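Local coordinates for programmed cell death 6-interacting protein (PDB 5WA1) that acts in endosomal sorting, multivesicular body formation, membrane repair and cytokinesis, here represented by its Bro1 domain, which binds CHMP4 proteins of ESCRT-III, at residues A[263-268]-A[313-318]; A[23-28]-A[217-222]. All coordinates share one frame; numbering follows the deposited sequence.

Contact 1: residues A[263-268]-A[313-318]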
# COMPACT_ATOMS: atom_id res chain seq x y z
N PHE A 263 10.37 -9.05 -4.06
CA PHE A 263 11.74 -8.66 -3.74
C PHE A 263 12.49 -8.05 -4.93
O PHE A 263 13.05 -6.95 -4.77
CB PHE A 263 12.49 -9.86 -3.14
CG PHE A 263 13.91 -9.55 -2.77
CD1 PHE A 263 14.20 -8.76 -1.67
CD2 PHE A 263 14.96 -10.02 -3.55
CE1 PHE A 263 15.50 -8.45 -1.34
CE2 PHE A 263 16.27 -9.72 -3.22
CZ PHE A 263 16.54 -8.93 -2.12
N PRO A 264 12.54 -8.68 -6.11
CA PRO A 264 13.23 -8.01 -7.23
C PRO A 264 12.62 -6.69 -7.62
O PRO A 264 13.35 -5.77 -8.01
CB PRO A 264 13.14 -9.04 -8.37
CG PRO A 264 11.97 -9.90 -8.00
CD PRO A 264 12.06 -10.01 -6.51
N VAL A 265 11.29 -6.55 -7.53
CA VAL A 265 10.68 -5.28 -7.90
C VAL A 265 11.08 -4.18 -6.93
O VAL A 265 11.37 -3.05 -7.35
CB VAL A 265 9.15 -5.43 -8.00
CG1 VAL A 265 8.50 -4.05 -8.15
CG2 VAL A 265 8.79 -6.30 -9.18
N LEU A 266 11.12 -4.49 -5.64
CA LEU A 266 11.55 -3.49 -4.66
C LEU A 266 13.00 -3.08 -4.88
O LEU A 266 13.34 -1.90 -4.81
CB LEU A 266 11.39 -4.04 -3.24
CG LEU A 266 9.94 -4.29 -2.79
CD1 LEU A 266 9.95 -4.92 -1.38
CD2 LEU A 266 9.16 -2.99 -2.83
N ALA A 267 13.88 -4.07 -5.10
CA ALA A 267 15.29 -3.77 -5.37
C ALA A 267 15.44 -2.90 -6.62
O ALA A 267 16.19 -1.92 -6.62
CB ALA A 267 16.07 -5.07 -5.52
N ALA A 268 14.72 -3.25 -7.69
CA ALA A 268 14.78 -2.46 -8.91
C ALA A 268 14.29 -1.03 -8.67
O ALA A 268 14.95 -0.07 -9.09
CB ALA A 268 13.97 -3.13 -10.02
N ASP A 313 15.82 -7.55 -15.36
CA ASP A 313 15.36 -7.28 -16.72
C ASP A 313 13.94 -7.78 -16.94
O ASP A 313 13.17 -7.16 -17.69
CB ASP A 313 16.32 -7.94 -17.72
CG ASP A 313 15.94 -7.66 -19.16
OD1 ASP A 313 15.11 -8.41 -19.72
OD2 ASP A 313 16.48 -6.69 -19.73
N GLU A 314 13.57 -8.90 -16.32
CA GLU A 314 12.24 -9.44 -16.53
C GLU A 314 11.17 -8.77 -15.67
O GLU A 314 10.00 -9.11 -15.81
CB GLU A 314 12.23 -10.95 -16.28
CG GLU A 314 12.91 -11.41 -15.00
CD GLU A 314 12.74 -12.90 -14.75
OE1 GLU A 314 11.58 -13.37 -14.71
OE2 GLU A 314 13.76 -13.61 -14.60
N TYR A 315 11.54 -7.81 -14.81
CA TYR A 315 10.58 -7.15 -13.93
C TYR A 315 10.35 -5.68 -14.24
O TYR A 315 9.29 -5.16 -13.90
CB TYR A 315 11.01 -7.29 -12.46
CG TYR A 315 11.17 -8.72 -12.00
CD1 TYR A 315 10.06 -9.47 -11.60
CD2 TYR A 315 12.41 -9.34 -11.97
CE1 TYR A 315 10.20 -10.78 -11.18
CE2 TYR A 315 12.56 -10.65 -11.56
CZ TYR A 315 11.45 -11.37 -11.16
OH TYR A 315 11.60 -12.67 -10.75
N VAL A 316 11.31 -5.00 -14.88
CA VAL A 316 11.18 -3.59 -15.24
C VAL A 316 11.76 -3.36 -16.63
O VAL A 316 12.59 -4.12 -17.11
CB VAL A 316 11.87 -2.65 -14.23
CG1 VAL A 316 11.04 -2.51 -12.97
CG2 VAL A 316 13.26 -3.17 -13.92
N ASN A 317 11.29 -2.29 -17.26
CA ASN A 317 11.74 -1.87 -18.59
C ASN A 317 12.32 -0.47 -18.46
O ASN A 317 11.58 0.51 -18.32
CB ASN A 317 10.58 -1.91 -19.59
CG ASN A 317 10.95 -1.30 -20.93
OD1 ASN A 317 12.11 -1.30 -21.33
ND2 ASN A 317 9.95 -0.77 -21.63
N VAL A 318 13.65 -0.37 -18.52
CA VAL A 318 14.32 0.91 -18.31
C VAL A 318 15.00 1.41 -19.58
O VAL A 318 15.85 2.29 -19.52
CB VAL A 318 15.33 0.81 -17.15
CG1 VAL A 318 14.61 0.52 -15.81
CG2 VAL A 318 16.38 -0.25 -17.44
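A backbone hydrogen bond from Ala268 N to Pro264 O, 2.9 Å long, joins the two residues by which the start of helix 262-287 meets Tyr315 and Val316 in the connection between helices 291-311 and 319-340. Pro264 lies in the first turn of its helix, where a missing N-H costs no helical bond, and its pyrrolidine ring is laid over a face of the Tyr315 phenol ring. Pro264 CG stands 3.6 Å from the centroid of the Tyr315 ring, 16° off its normal, a CH-pi contact displaced toward CZ. Pro264 CB lies over the CE2 rim, 3.6 Å from Tyr315 CE2. With CG anti to its own carbonyl carbon (chi1 -58°), the Tyr315 side chain reaches across to the helix. The next residue, Val265, brings CG2 to the root of the tyrosine, 4.1 Å from Tyr315 CB. One turn further on, the methyl of Ala268 meets Val316 CG2 at 4.0 Å, and both side chains also touch Val308 of helix 291-311. Tyr312 packs on Pro264 and Ala268 as well. No hydrogen bond crosses between the segments, so the loop is seated here by carbon contacts and the proline-phenol CH-pi interaction.

Contact 2: residues A[23-28]-A[217-222]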
# COMPACT_ATOMS: atom_id res chain seq x y z
N ALA A 23 4.30 0.83 -14.96
CA ALA A 23 3.17 -0.04 -14.58
C ALA A 23 3.64 -1.31 -13.87
O ALA A 23 3.09 -2.39 -14.07
CB ALA A 23 2.31 -0.38 -15.80
N THR A 24 4.65 -1.17 -13.01
CA THR A 24 5.22 -2.30 -12.27
C THR A 24 4.97 -2.17 -10.77
O THR A 24 5.91 -2.25 -9.97
CB THR A 24 6.72 -2.41 -12.54
OG1 THR A 24 7.35 -1.18 -12.20
CG2 THR A 24 6.98 -2.73 -14.00
N PHE A 25 3.71 -1.98 -10.38
CA PHE A 25 3.34 -1.73 -9.00
C PHE A 25 2.90 -3.02 -8.31
O PHE A 25 2.32 -3.91 -8.93
CB PHE A 25 2.22 -0.69 -8.93
CG PHE A 25 2.70 0.72 -9.15
CD1 PHE A 25 2.79 1.24 -10.43
CD2 PHE A 25 3.09 1.50 -8.07
CE1 PHE A 25 3.25 2.54 -10.63
CE2 PHE A 25 3.55 2.80 -8.27
CZ PHE A 25 3.63 3.31 -9.55
N ILE A 26 3.21 -3.11 -7.03
CA ILE A 26 2.88 -4.28 -6.23
C ILE A 26 1.50 -4.09 -5.64
O ILE A 26 1.17 -3.02 -5.13
CB ILE A 26 3.93 -4.49 -5.13
CG1 ILE A 26 5.31 -4.76 -5.75
CG2 ILE A 26 3.51 -5.64 -4.19
CD1 ILE A 26 6.44 -4.56 -4.76
N SER A 27 0.66 -5.13 -5.74
CA SER A 27 -0.61 -5.18 -5.05
C SER A 27 -0.73 -6.53 -4.34
O SER A 27 0.07 -7.44 -4.56
CB SER A 27 -1.79 -4.97 -6.01
OG SER A 27 -1.81 -5.97 -7.00
N VAL A 28 -1.72 -6.64 -3.47
CA VAL A 28 -1.86 -7.77 -2.56
C VAL A 28 -3.16 -8.49 -2.88
O VAL A 28 -4.20 -7.86 -3.08
CB VAL A 28 -1.84 -7.30 -1.09
CG1 VAL A 28 -1.95 -8.48 -0.14
CG2 VAL A 28 -0.57 -6.49 -0.81
N GLN A 217 4.61 7.42 -2.32
CA GLN A 217 5.64 8.42 -2.60
C GLN A 217 6.03 8.41 -4.08
O GLN A 217 6.24 9.47 -4.68
CB GLN A 217 6.86 8.18 -1.71
CG GLN A 217 8.05 9.14 -1.95
CD GLN A 217 7.80 10.56 -1.41
OE1 GLN A 217 6.91 10.77 -0.60
NE2 GLN A 217 8.60 11.52 -1.88
N GLU A 218 6.09 7.23 -4.69
CA GLU A 218 6.40 7.16 -6.11
C GLU A 218 5.34 7.87 -6.94
O GLU A 218 5.65 8.51 -7.96
CB GLU A 218 6.53 5.70 -6.55
CG GLU A 218 6.84 5.55 -8.04
CD GLU A 218 6.90 4.09 -8.47
OE1 GLU A 218 6.70 3.22 -7.61
OE2 GLU A 218 7.15 3.82 -9.67
N VAL A 219 4.06 7.74 -6.55
CA VAL A 219 3.00 8.42 -7.27
C VAL A 219 3.18 9.93 -7.19
O VAL A 219 2.94 10.65 -8.16
CB VAL A 219 1.62 7.98 -6.73
CG1 VAL A 219 0.52 8.87 -7.31
CG2 VAL A 219 1.34 6.53 -7.09
N PHE A 220 3.60 10.44 -6.03
CA PHE A 220 3.85 11.87 -5.93
C PHE A 220 5.02 12.29 -6.81
O PHE A 220 5.01 13.40 -7.36
CB PHE A 220 4.12 12.27 -4.48
CG PHE A 220 2.86 12.56 -3.71
CD1 PHE A 220 2.32 13.84 -3.71
CD2 PHE A 220 2.21 11.56 -3.02
CE1 PHE A 220 1.15 14.11 -3.02
CE2 PHE A 220 1.04 11.83 -2.32
CZ PHE A 220 0.51 13.11 -2.32
N PHE A 221 6.02 11.43 -6.97
CA PHE A 221 7.10 11.71 -7.91
C PHE A 221 6.57 11.77 -9.34
O PHE A 221 6.92 12.68 -10.10
CB PHE A 221 8.21 10.65 -7.75
CG PHE A 221 9.10 10.52 -8.96
CD1 PHE A 221 10.17 11.37 -9.15
CD2 PHE A 221 8.86 9.53 -9.90
CE1 PHE A 221 10.98 11.25 -10.27
CE2 PHE A 221 9.66 9.41 -11.02
CZ PHE A 221 10.73 10.27 -11.21
N LEU A 222 5.71 10.82 -9.71
CA LEU A 222 5.12 10.84 -11.05
C LEU A 222 4.25 12.07 -11.25
O LEU A 222 4.23 12.66 -12.34
CB LEU A 222 4.32 9.56 -11.28
CG LEU A 222 5.16 8.27 -11.32
CD1 LEU A 222 4.26 7.06 -11.39
CD2 LEU A 222 6.10 8.30 -12.51
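The phenyl ring of Phe25 has Leu222 CD1 at its edge, close to the ring plane and 4.2 Å from Phe25 CZ, while the carboxylate of Glu218 approaches obliquely near the same end of the ring. The two flat groups are turned only 25° from each other. Glu218 OE1 comes within 3.2 Å of Phe25 CE2, and Glu218 CD lies 3.5 Å from Phe25 CZ. Glu218 gets there as a fully stretched chain, CG anti to the backbone N (chi1 180°), meeting the phenylalanine from the opposite direction. Val219 CG2 adds a looser apolar touch at 4.5 Å from Phe25 CE2. The polar end of the glutamate is held by Lys269 of helix 262-287, which forms a salt bridge with OE1, a cation-pi interaction with the Phe25 ring and a hydrogen bond to Thr24 O. The lysine probably balances the charge of the carboxylate that lies against the aromatic carbons. Leu161, in a loop, packs on both Phe25 and Leu222. The extended N-terminal segment thus runs over the helical body, with Ile26 on helix 262-287, Val28 on helix 137-157 and Phe25 directed at helix 202-226.

In the fold
Contacts 1 and 2 have centres about 13 Å apart and meet directly; they follow one another along the chain, contact 2 first. Thr24 bridges them: its CG2 lies 3.3 Å from Tyr315 O, and its carbonyl O is 3.7 Å from Val265 CG1. Ile26 CD1 packs 3.7 Å from Leu266 CD2. Helix 262-287 is common ground, since Lys269, which pairs with Glu218, directly follows Ala268. The N-terminal segment is therefore set between helix 202-226 and the 313-318 loop, within one Bro1 domain. The bound CHMP4C peptide reaches the 217-222 segment of contact 2: Phe220, which takes no part in the contact with 23-28, meets a peptide aromatic side chain edge-to-face.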